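PDB 5MDN: DNA polymerase from Pyrobaculum calidifontis, which probably extends DNA by template-directed addition of deoxyribonucleotides from their triphosphates, releasing diphosphate, as a family B polymerase. Local coordinates for residues Met377-Met385 and Phe468-Leu479; Tyr691-Glu700 and Val725-Ile733. All blocks are in the same frame, centred on the assembly; numbering follows the deposited sequence.

Interaction 1 (Met377-Met385 and Phe468-Leu479); sequences MLLRYAYRM and FIPAVLKHLVEL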
loop_
_atom_site.group_PDB
_atom_site.type_symbol
_atom_site.label_atom_id
_atom_site.label_comp_id
_atom_site.label_asym_id
_atom_site.label_seq_id
_atom_site.Cartn_x
_atom_site.Cartn_y
_atom_site.Cartn_z
ATOM N N MET A 377 -0.561 2.292 -15.043
ATOM C CA MET A 377 -1.483 1.643 -15.970
ATOM C C MET A 377 -1.832 2.568 -17.128
ATOM O O MET A 377 -1.790 2.161 -18.295
ATOM C CB MET A 377 -2.749 1.204 -15.235
ATOM C CG MET A 377 -3.672 0.328 -16.069
ATOM S SD MET A 377 -5.060 -0.323 -15.123
ATOM C CE MET A 377 -5.912 1.195 -14.705
ATOM N N LEU A 378 -2.196 3.818 -16.821
ATOM C CA LEU A 378 -2.596 4.756 -17.865
ATOM C C LEU A 378 -1.454 5.050 -18.830
ATOM O O LEU A 378 -1.696 5.266 -20.022
ATOM C CB LEU A 378 -3.117 6.049 -17.239
ATOM C CG LEU A 378 -4.398 5.904 -16.414
ATOM C CD1 LEU A 378 -4.822 7.241 -15.830
ATOM C CD2 LEU A 378 -5.515 5.300 -17.253
ATOM N N LEU A 379 -0.209 5.064 -18.339
ATOM C CA LEU A 379 0.933 5.211 -19.237
ATOM C C LEU A 379 1.010 4.049 -20.217
ATOM O O LEU A 379 1.345 4.236 -21.391
ATOM C CB LEU A 379 2.233 5.299 -18.443
ATOM C CG LEU A 379 2.566 6.553 -17.643
ATOM C CD1 LEU A 379 3.916 6.356 -16.986
ATOM C CD2 LEU A 379 2.570 7.774 -18.534
ATOM N N ARG A 380 0.702 2.838 -19.748
ATOM C CA ARG A 380 0.717 1.676 -20.629
ATOM C C ARG A 380 -0.391 1.768 -21.669
ATOM O O ARG A 380 -0.167 1.485 -22.851
ATOM C CB ARG A 380 0.584 0.395 -19.803
ATOM C CG ARG A 380 1.085 -0.860 -20.496
ATOM C CD ARG A 380 1.038 -2.054 -19.558
ATOM N NE ARG A 380 2.230 -2.144 -18.719
ATOM C CZ ARG A 380 3.236 -2.987 -18.939
ATOM N NH1 ARG A 380 3.193 -3.818 -19.970
ATOM N NH2 ARG A 380 4.282 -3.003 -18.125
ATOM N N TYR A 381 -1.597 2.155 -21.246
ATOM C CA TYR A 381 -2.686 2.365 -22.195
ATOM C C TYR A 381 -2.385 3.520 -23.141
ATOM O O TYR A 381 -2.676 3.441 -24.340
ATOM C CB TYR A 381 -3.999 2.617 -21.450
ATOM C CG TYR A 381 -4.730 1.357 -21.043
ATOM C CD1 TYR A 381 -5.564 0.698 -21.938
ATOM C CD2 TYR A 381 -4.594 0.830 -19.765
ATOM C CE1 TYR A 381 -6.238 -0.454 -21.573
ATOM C CE2 TYR A 381 -5.264 -0.322 -19.391
ATOM C CZ TYR A 381 -6.084 -0.959 -20.300
ATOM O OH TYR A 381 -6.750 -2.104 -19.933
ATOM N N ALA A 382 -1.824 4.614 -22.615
ATOM C CA ALA A 382 -1.514 5.769 -23.453
ATOM C C ALA A 382 -0.558 5.416 -24.584
ATOM O O ALA A 382 -0.641 6.004 -25.669
ATOM C CB ALA A 382 -0.931 6.896 -22.602
ATOM N N TYR A 383 0.357 4.468 -24.358
ATOM C CA TYR A 383 1.292 4.088 -25.412
ATOM C C TYR A 383 0.573 3.379 -26.556
ATOM O O TYR A 383 0.696 3.777 -27.721
ATOM C CB TYR A 383 2.407 3.207 -24.853
ATOM C CG TYR A 383 3.391 2.787 -25.920
ATOM C CD1 TYR A 383 4.322 3.688 -26.420
ATOM C CD2 TYR A 383 3.370 1.505 -26.447
ATOM C CE1 TYR A 383 5.216 3.319 -27.407
ATOM C CE2 TYR A 383 4.260 1.125 -27.433
ATOM C CZ TYR A 383 5.182 2.037 -27.910
ATOM O OH TYR A 383 6.072 1.668 -28.892
ATOM N N ARG A 384 -0.180 2.321 -26.244
ATOM C CA ARG A 384 -0.844 1.555 -27.292
ATOM C C ARG A 384 -1.976 2.321 -27.960
ATOM O O ARG A 384 -2.495 1.856 -28.979
ATOM C CB ARG A 384 -1.379 0.239 -26.727
ATOM C CG ARG A 384 -0.301 -0.699 -26.216
ATOM C CD ARG A 384 0.695 -1.001 -27.319
ATOM N NE ARG A 384 1.705 -1.975 -26.917
ATOM C CZ ARG A 384 2.678 -2.399 -27.715
ATOM N NH1 ARG A 384 2.766 -1.933 -28.953
ATOM N NH2 ARG A 384 3.560 -3.290 -27.281
ATOM N N MET A 385 -2.376 3.467 -27.414
ATOM C CA MET A 385 -3.322 4.352 -28.075
ATOM C C MET A 385 -2.636 5.495 -28.808
ATOM O O MET A 385 -3.320 6.335 -29.399
ATOM C CB MET A 385 -4.328 4.906 -27.061
ATOM C CG MET A 385 -5.222 3.842 -26.443
ATOM S SD MET A 385 -6.388 4.497 -25.234
ATOM C CE MET A 385 -7.243 2.998 -24.754
ATOM N N PHE A 468 -10.090 9.468 -23.546
ATOM C CA PHE A 468 -9.029 8.549 -23.144
ATOM C C PHE A 468 -9.427 7.746 -21.912
ATOM O O PHE A 468 -9.370 6.511 -21.920
ATOM C CB PHE A 468 -7.733 9.319 -22.892
ATOM C CG PHE A 468 -6.625 8.471 -22.337
ATOM C CD1 PHE A 468 -6.205 7.334 -23.006
ATOM C CD2 PHE A 468 -6.005 8.810 -21.146
ATOM C CE1 PHE A 468 -5.186 6.549 -22.498
ATOM C CE2 PHE A 468 -4.986 8.030 -20.632
ATOM C CZ PHE A 468 -4.576 6.899 -21.308
ATOM N N ILE A 469 -9.827 8.434 -20.837
ATOM C CA ILE A 469 -10.199 7.726 -19.608
ATOM C C ILE A 469 -11.409 6.830 -19.813
ATOM O O ILE A 469 -11.386 5.683 -19.337
ATOM C CB ILE A 469 -10.373 8.727 -18.454
ATOM C CG1 ILE A 469 -9.059 9.460 -18.185
ATOM C CG2 ILE A 469 -10.850 8.013 -17.196
ATOM C CD1 ILE A 469 -7.917 8.543 -17.804
ATOM N N PRO A 470 -12.490 7.253 -20.484
ATOM C CA PRO A 470 -13.570 6.291 -20.759
ATOM C C PRO A 470 -13.111 5.084 -21.558
ATOM O O PRO A 470 -13.500 3.956 -21.235
ATOM C CB PRO A 470 -14.595 7.131 -21.529
ATOM C CG PRO A 470 -14.369 8.515 -21.053
ATOM C CD PRO A 470 -12.887 8.627 -20.850
ATOM N N ALA A 471 -12.267 5.285 -22.573
ATOM C CA ALA A 471 -11.791 4.161 -23.374
ATOM C C ALA A 471 -11.050 3.139 -22.519
ATOM O O ALA A 471 -11.158 1.930 -22.753
ATOM C CB ALA A 471 -10.896 4.664 -24.507
ATOM N N VAL A 472 -10.288 3.606 -21.526
ATOM C CA VAL A 472 -9.550 2.695 -20.653
ATOM C C VAL A 472 -10.507 1.915 -19.760
ATOM O O VAL A 472 -10.391 0.692 -19.611
ATOM C CB VAL A 472 -8.515 3.473 -19.822
ATOM C CG1 VAL A 472 -7.870 2.562 -18.792
ATOM C CG2 VAL A 472 -7.467 4.090 -20.732
ATOM N N LEU A 473 -11.467 2.614 -19.152
ATOM C CA LEU A 473 -12.442 1.944 -18.300
ATOM C C LEU A 473 -13.266 0.944 -19.097
ATOM O O LEU A 473 -13.544 -0.161 -18.617
ATOM C CB LEU A 473 -13.357 2.975 -17.648
ATOM C CG LEU A 473 -12.651 3.957 -16.720
ATOM C CD1 LEU A 473 -13.540 5.155 -16.424
ATOM C CD2 LEU A 473 -12.227 3.260 -15.443
ATOM N N LYS A 474 -13.683 1.323 -20.310
ATOM C CA LYS A 474 -14.430 0.403 -21.167
ATOM C C LYS A 474 -13.659 -0.894 -21.385
ATOM O O LYS A 474 -14.247 -1.980 -21.410
ATOM C CB LYS A 474 -14.746 1.066 -22.511
ATOM C CG LYS A 474 -15.721 2.231 -22.423
ATOM C CD LYS A 474 -16.182 2.726 -23.778
ATOM C CE LYS A 474 -17.041 3.962 -23.596
ATOM N NZ LYS A 474 -17.441 4.532 -24.905
ATOM N N HIS A 475 -12.340 -0.795 -21.553
ATOM C CA HIS A 475 -11.518 -1.985 -21.747
ATOM C C HIS A 475 -11.403 -2.796 -20.461
ATOM O O HIS A 475 -11.454 -4.033 -20.494
ATOM C CB HIS A 475 -10.142 -1.574 -22.264
ATOM C CG HIS A 475 -9.303 -2.719 -22.731
ATOM N ND1 HIS A 475 -8.366 -3.331 -21.927
ATOM C CD2 HIS A 475 -9.260 -3.368 -23.919
ATOM C CE1 HIS A 475 -7.777 -4.302 -22.601
ATOM N NE2 HIS A 475 -8.303 -4.348 -23.811
ATOM N N LEU A 476 -11.231 -2.120 -19.322
ATOM C CA LEU A 476 -11.178 -2.824 -18.043
ATOM C C LEU A 476 -12.492 -3.539 -17.755
ATOM O O LEU A 476 -12.494 -4.673 -17.261
ATOM C CB LEU A 476 -10.843 -1.847 -16.916
ATOM C CG LEU A 476 -9.435 -1.247 -16.905
ATOM C CD1 LEU A 476 -9.292 -0.225 -15.788
ATOM C CD2 LEU A 476 -8.390 -2.343 -16.772
ATOM N N VAL A 477 -13.621 -2.890 -18.052
ATOM C CA VAL A 477 -14.924 -3.521 -17.855
ATOM C C VAL A 477 -15.060 -4.753 -18.745
ATOM O O VAL A 477 -15.544 -5.803 -18.306
ATOM C CB VAL A 477 -16.054 -2.507 -18.107
ATOM C CG1 VAL A 477 -17.405 -3.202 -18.114
ATOM C CG2 VAL A 477 -16.026 -1.411 -17.052
ATOM N N GLU A 478 -14.635 -4.646 -20.007
ATOM C CA GLU A 478 -14.724 -5.781 -20.920
ATOM C C GLU A 478 -13.844 -6.935 -20.454
ATOM O O GLU A 478 -14.272 -8.095 -20.453
ATOM C CB GLU A 478 -14.330 -5.351 -22.332
ATOM C CG GLU A 478 -14.780 -6.314 -23.422
ATOM C CD GLU A 478 -14.398 -5.839 -24.813
ATOM O OE1 GLU A 478 -13.263 -5.344 -24.979
ATOM O OE2 GLU A 478 -15.227 -5.968 -25.737
ATOM N N LEU A 479 -12.596 -6.636 -20.078
ATOM C CA LEU A 479 -11.691 -7.668 -19.576
ATOM C C LEU A 479 -12.302 -8.409 -18.393
ATOM O O LEU A 479 -12.295 -9.645 -18.348
ATOM C CB LEU A 479 -10.353 -7.048 -19.176
ATOM C CG LEU A 479 -9.396 -6.593 -20.276
ATOM C CD1 LEU A 479 -8.205 -5.897 -19.641
ATOM C CD2 LEU A 479 -8.948 -7.765 -21.131
#
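Val472 lies over one face of the Tyr381 ring. Val472 CG1 sits almost over the centre of the Tyr381 ring, 3.9 Å from its centroid, a CH-pi contact. At the edge of the same ring, Tyr381 OH makes a hydrogen bond of 2.8 Å with His475 ND1. The two rings meet obliquely, with their planes at 74°. The Phe468 ring presents its edge to the other helix. Met385 SD lies in the ring plane, 3.6 Å from Phe468 CD1, as a Met-aromatic contact. Leu378 O lies near the same plane, beside Phe468 CZ. Trp525 also meets the Phe468 ring.

The segments belong to helices 370-384 and 468-486; the axes of the portions 377-384 and 468-479 cross at 102°. The second helix and helix 495-512 are consistent with the helical pair of the family B fingers. Val472 CG1 is anti to the backbone N (chi1 173°), which sets it between Tyr381 and Leu378. Val472 CG1 is 3.9 Å from Leu378 CD2. The Leu378 and Ile469 side chains cross at about a right angle, with their CD1 atoms in contact. Met377 CE meets Leu476 CD1 tip to tip at 3.8 Å. With an alanine at Tyr381, His475 ND1 would probably be left without this partner, and a gap would open beside Val472. The extended chain of Met385 brings its CE to 4.0 Å from Ala471 CB.

Interaction 2 (Tyr691-Glu700 and Val725-Ile733); sequences YGPHVHAALE and VSERAMPYI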
loop_
_atom_site.group_PDB
_atom_site.type_symbol
_atom_site.label_atom_id
_atom_site.label_comp_id
_atom_site.label_asym_id
_atom_site.label_seq_id
_atom_site.Cartn_x
_atom_site.Cartn_y
_atom_site.Cartn_z
ATOM N N TYR A 691 9.605 21.033 25.796
ATOM C CA TYR A 691 9.470 21.193 27.253
ATOM C C TYR A 691 8.624 20.115 27.913
ATOM O O TYR A 691 8.391 20.184 29.125
ATOM C CB TYR A 691 8.902 22.570 27.621
ATOM C CG TYR A 691 9.864 23.701 27.353
ATOM C CD1 TYR A 691 11.246 23.485 27.396
ATOM C CD2 TYR A 691 9.400 24.963 27.014
ATOM C CE1 TYR A 691 12.135 24.507 27.146
ATOM C CE2 TYR A 691 10.279 25.986 26.754
ATOM C CZ TYR A 691 11.650 25.754 26.820
ATOM O OH TYR A 691 12.534 26.769 26.559
ATOM N N GLY A 692 8.164 19.123 27.159
ATOM C CA GLY A 692 7.208 18.162 27.650
ATOM C C GLY A 692 7.914 17.017 28.338
ATOM O O GLY A 692 9.132 17.043 28.535
ATOM N N PRO A 693 7.163 15.980 28.718
ATOM C CA PRO A 693 7.810 14.801 29.306
ATOM C C PRO A 693 8.632 14.045 28.296
ATOM O O PRO A 693 9.537 13.295 28.680
ATOM C CB PRO A 693 6.629 13.957 29.795
ATOM C CG PRO A 693 5.501 14.335 28.907
ATOM C CD PRO A 693 5.733 15.755 28.442
ATOM N N HIS A 694 8.317 14.219 27.012
ATOM C CA HIS A 694 9.061 13.577 25.939
ATOM C C HIS A 694 10.524 14.003 25.952
ATOM O O HIS A 694 11.419 13.179 25.734
ATOM C CB HIS A 694 8.391 13.920 24.609
ATOM C CG HIS A 694 9.085 13.365 23.408
ATOM N ND1 HIS A 694 9.727 12.145 23.411
ATOM C CD2 HIS A 694 9.218 13.859 22.155
ATOM C CE1 HIS A 694 10.235 11.917 22.213
ATOM N NE2 HIS A 694 9.939 12.940 21.432
ATOM N N VAL A 695 10.789 15.287 26.200
ATOM C CA VAL A 695 12.167 15.770 26.233
ATOM C C VAL A 695 12.805 15.556 27.606
ATOM O O VAL A 695 14.017 15.323 27.698
ATOM C CB VAL A 695 12.231 17.246 25.796
ATOM C CG1 VAL A 695 11.421 17.455 24.526
ATOM C CG2 VAL A 695 11.738 18.175 26.902
ATOM N N HIS A 696 12.022 15.640 28.687
ATOM C CA HIS A 696 12.587 15.498 30.026
ATOM C C HIS A 696 13.029 14.065 30.295
ATOM O O HIS A 696 14.079 13.838 30.907
ATOM C CB HIS A 696 11.575 15.963 31.071
ATOM C CG HIS A 696 11.862 15.470 32.457
ATOM N ND1 HIS A 696 11.235 14.369 32.998
ATOM C CD2 HIS A 696 12.708 15.927 33.410
ATOM C CE1 HIS A 696 11.678 14.171 34.226
ATOM N NE2 HIS A 696 12.575 15.101 34.500
ATOM N N ALA A 697 12.232 13.085 29.860
ATOM C CA ALA A 697 12.673 11.695 29.932
ATOM C C ALA A 697 13.907 11.475 29.068
ATOM O O ALA A 697 14.794 10.690 29.423
ATOM C CB ALA A 697 11.541 10.762 29.509
ATOM N N ALA A 698 13.978 12.164 27.930
ATOM C CA ALA A 698 15.152 12.175 27.072
ATOM C C ALA A 698 16.227 13.134 27.565
ATOM O O ALA A 698 17.076 13.565 26.774
ATOM C CB ALA A 698 14.755 12.524 25.635
ATOM N N LEU A 699 16.171 13.513 28.838
ATOM C CA LEU A 699 17.212 14.268 29.523
ATOM C C LEU A 699 17.837 13.492 30.671
ATOM O O LEU A 699 19.052 13.569 30.875
ATOM C CB LEU A 699 16.628 15.606 30.025
ATOM C CG LEU A 699 17.125 16.439 31.220
ATOM C CD1 LEU A 699 16.651 15.856 32.551
ATOM C CD2 LEU A 699 18.637 16.660 31.219
ATOM N N GLU A 700 17.038 12.721 31.409
ATOM C CA GLU A 700 17.545 11.858 32.469
ATOM C C GLU A 700 18.396 10.713 31.941
ATOM O O GLU A 700 18.950 9.953 32.743
ATOM C CB GLU A 700 16.373 11.300 33.283
ATOM C CG GLU A 700 15.577 12.359 34.028
ATOM C CD GLU A 700 14.603 11.760 35.024
ATOM O OE1 GLU A 700 14.692 10.542 35.287
ATOM O OE2 GLU A 700 13.752 12.507 35.550
ATOM N N VAL A 725 4.555 20.387 35.668
ATOM C CA VAL A 725 3.627 19.569 34.900
ATOM C C VAL A 725 4.419 18.757 33.887
ATOM O O VAL A 725 5.339 19.275 33.245
ATOM C CB VAL A 725 2.548 20.441 34.235
ATOM C CG1 VAL A 725 1.803 21.261 35.265
ATOM C CG2 VAL A 725 3.222 21.391 33.279
ATOM N N SER A 726 4.110 17.462 33.784
ATOM C CA SER A 726 4.741 16.551 32.829
ATOM C C SER A 726 6.212 16.261 33.125
ATOM O O SER A 726 6.813 15.423 32.450
ATOM C CB SER A 726 4.609 17.085 31.397
ATOM O OG SER A 726 5.336 18.297 31.269
ATOM N N GLU A 727 6.814 16.928 34.111
ATOM C CA GLU A 727 8.265 16.794 34.329
ATOM C C GLU A 727 8.633 15.725 35.354
ATOM O O GLU A 727 9.591 15.873 36.120
ATOM C CB GLU A 727 8.891 18.138 34.698
ATOM C CG GLU A 727 8.475 19.296 33.800
ATOM C CD GLU A 727 8.478 18.956 32.310
ATOM O OE1 GLU A 727 9.365 18.206 31.842
ATOM O OE2 GLU A 727 7.576 19.443 31.599
ATOM N N ARG A 728 7.895 14.616 35.369
ATOM C CA ARG A 728 8.183 13.489 36.248
ATOM C C ARG A 728 8.248 12.195 35.446
ATOM O O ARG A 728 7.930 11.119 35.959
ATOM C CB ARG A 728 7.142 13.370 37.360
ATOM C CG ARG A 728 7.184 14.463 38.420
ATOM C CD ARG A 728 6.411 15.699 37.989
ATOM N NE ARG A 728 5.199 15.359 37.247
ATOM C CZ ARG A 728 4.041 15.026 37.809
ATOM N NH1 ARG A 728 3.931 14.974 39.130
ATOM N NH2 ARG A 728 2.993 14.737 37.050
ATOM N N ALA A 729 8.662 12.295 34.184
ATOM C CA ALA A 729 8.698 11.164 33.259
ATOM C C ALA A 729 10.025 10.428 33.401
ATOM O O ALA A 729 11.039 10.830 32.825
ATOM C CB ALA A 729 8.487 11.644 31.829
ATOM N N MET A 730 10.019 9.347 34.174
ATOM C CA MET A 730 11.174 8.470 34.331
ATOM C C MET A 730 11.179 7.401 33.240
ATOM O O MET A 730 10.134 6.810 32.947
ATOM C CB MET A 730 11.156 7.802 35.702
ATOM C CG MET A 730 12.477 7.180 36.116
ATOM S SD MET A 730 12.410 6.486 37.779
ATOM C CE MET A 730 12.068 7.956 38.744
ATOM N N PRO A 731 12.326 7.131 32.615
ATOM C CA PRO A 731 12.403 5.999 31.684
ATOM C C PRO A 731 12.133 4.682 32.401
ATOM O O PRO A 731 12.404 4.531 33.594
ATOM C CB PRO A 731 13.837 6.070 31.146
ATOM C CG PRO A 731 14.267 7.483 31.380
ATOM C CD PRO A 731 13.553 7.945 32.615
ATOM N N TYR A 732 11.589 3.722 31.650
ATOM C CA TYR A 732 11.041 2.510 32.250
ATOM C C TYR A 732 12.099 1.554 32.782
ATOM O O TYR A 732 11.741 0.598 33.479
ATOM C CB TYR A 732 10.161 1.781 31.232
ATOM C CG TYR A 732 10.918 0.938 30.226
ATOM C CD1 TYR A 732 11.475 1.510 29.089
ATOM C CD2 TYR A 732 11.054 -0.434 30.402
ATOM C CE1 TYR A 732 12.160 0.742 28.165
ATOM C CE2 TYR A 732 11.738 -1.209 29.484
ATOM C CZ TYR A 732 12.289 -0.617 28.368
ATOM O OH TYR A 732 12.969 -1.387 27.452
ATOM N N ILE A 733 13.381 1.774 32.481
ATOM C CA ILE A 733 14.434 0.906 33.003
ATOM C C ILE A 733 14.959 1.392 34.345
ATOM O O ILE A 733 15.688 0.655 35.026
ATOM C CB ILE A 733 15.583 0.787 31.977
ATOM C CG1 ILE A 733 16.549 -0.345 32.351
ATOM C CG2 ILE A 733 16.326 2.108 31.846
ATOM C CD1 ILE A 733 15.865 -1.677 32.595
#
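Pro693 and Ala697, one helical turn apart, both pack on Ala729, the first residue of strand 729-731. Pro693 CB is 3.6 Å from Ala729 CB, and Ala697 CB is 3.9 Å from the same methyl. Tyr716 of the partner strand 716-718 touches all three residues. Pro693 CD also rests on Ser726 CB.

Backbone polar atoms make the next group. Ala697 CA lies 3.4 Å from Ala729 O, a bent CA-H...O contact. Pro731 CG lies 3.8 Å from Ala697 O. Glu727 O lies over one face of the His696 ring, toward its rim. The His696 CG is anti to the backbone N (chi1 162°), which directs the ring to this part of the chain. Ala729 N is near the ring plane, at the edge.

Two acidic side chains lie at the ends. The Glu727 chain bends at chi2 (-44°) and brings OE2 to 2.7 Å from Tyr691 O, at the start of helix 693-697. Its carboxylate plane is almost perpendicular to the His696 ring. Glu700 OE1 lies 3.9 Å from Pro731 CD.

No clear hydrogen bond crosses this contact, which probably relies mainly on the fit of small apolar groups. With the carbonyl oxygens of Tyr691 and Val725 both close to OE2, Glu727 may well hold a proton.

The two contacts are far apart, with centres 56 Å from each other and nearest atoms about 39 Å apart. They lie on opposite sides of the chain's centre. Interaction 1 closes at Leu479 before interaction 2 opens at Tyr691, so they come in series along the chain. Both lie in the family B polymerase range, but they share no helix or sheet. Interaction 1 joins helix 370-384 to helix 468-486, which is consistent with part of the fingers. Interaction 2 sets the short helix 693-697 on a two-stranded sheet, and is internal to a C-terminal region consistent with the thumb. Both are away from the annotated magnesium sites, with no direct contact between them.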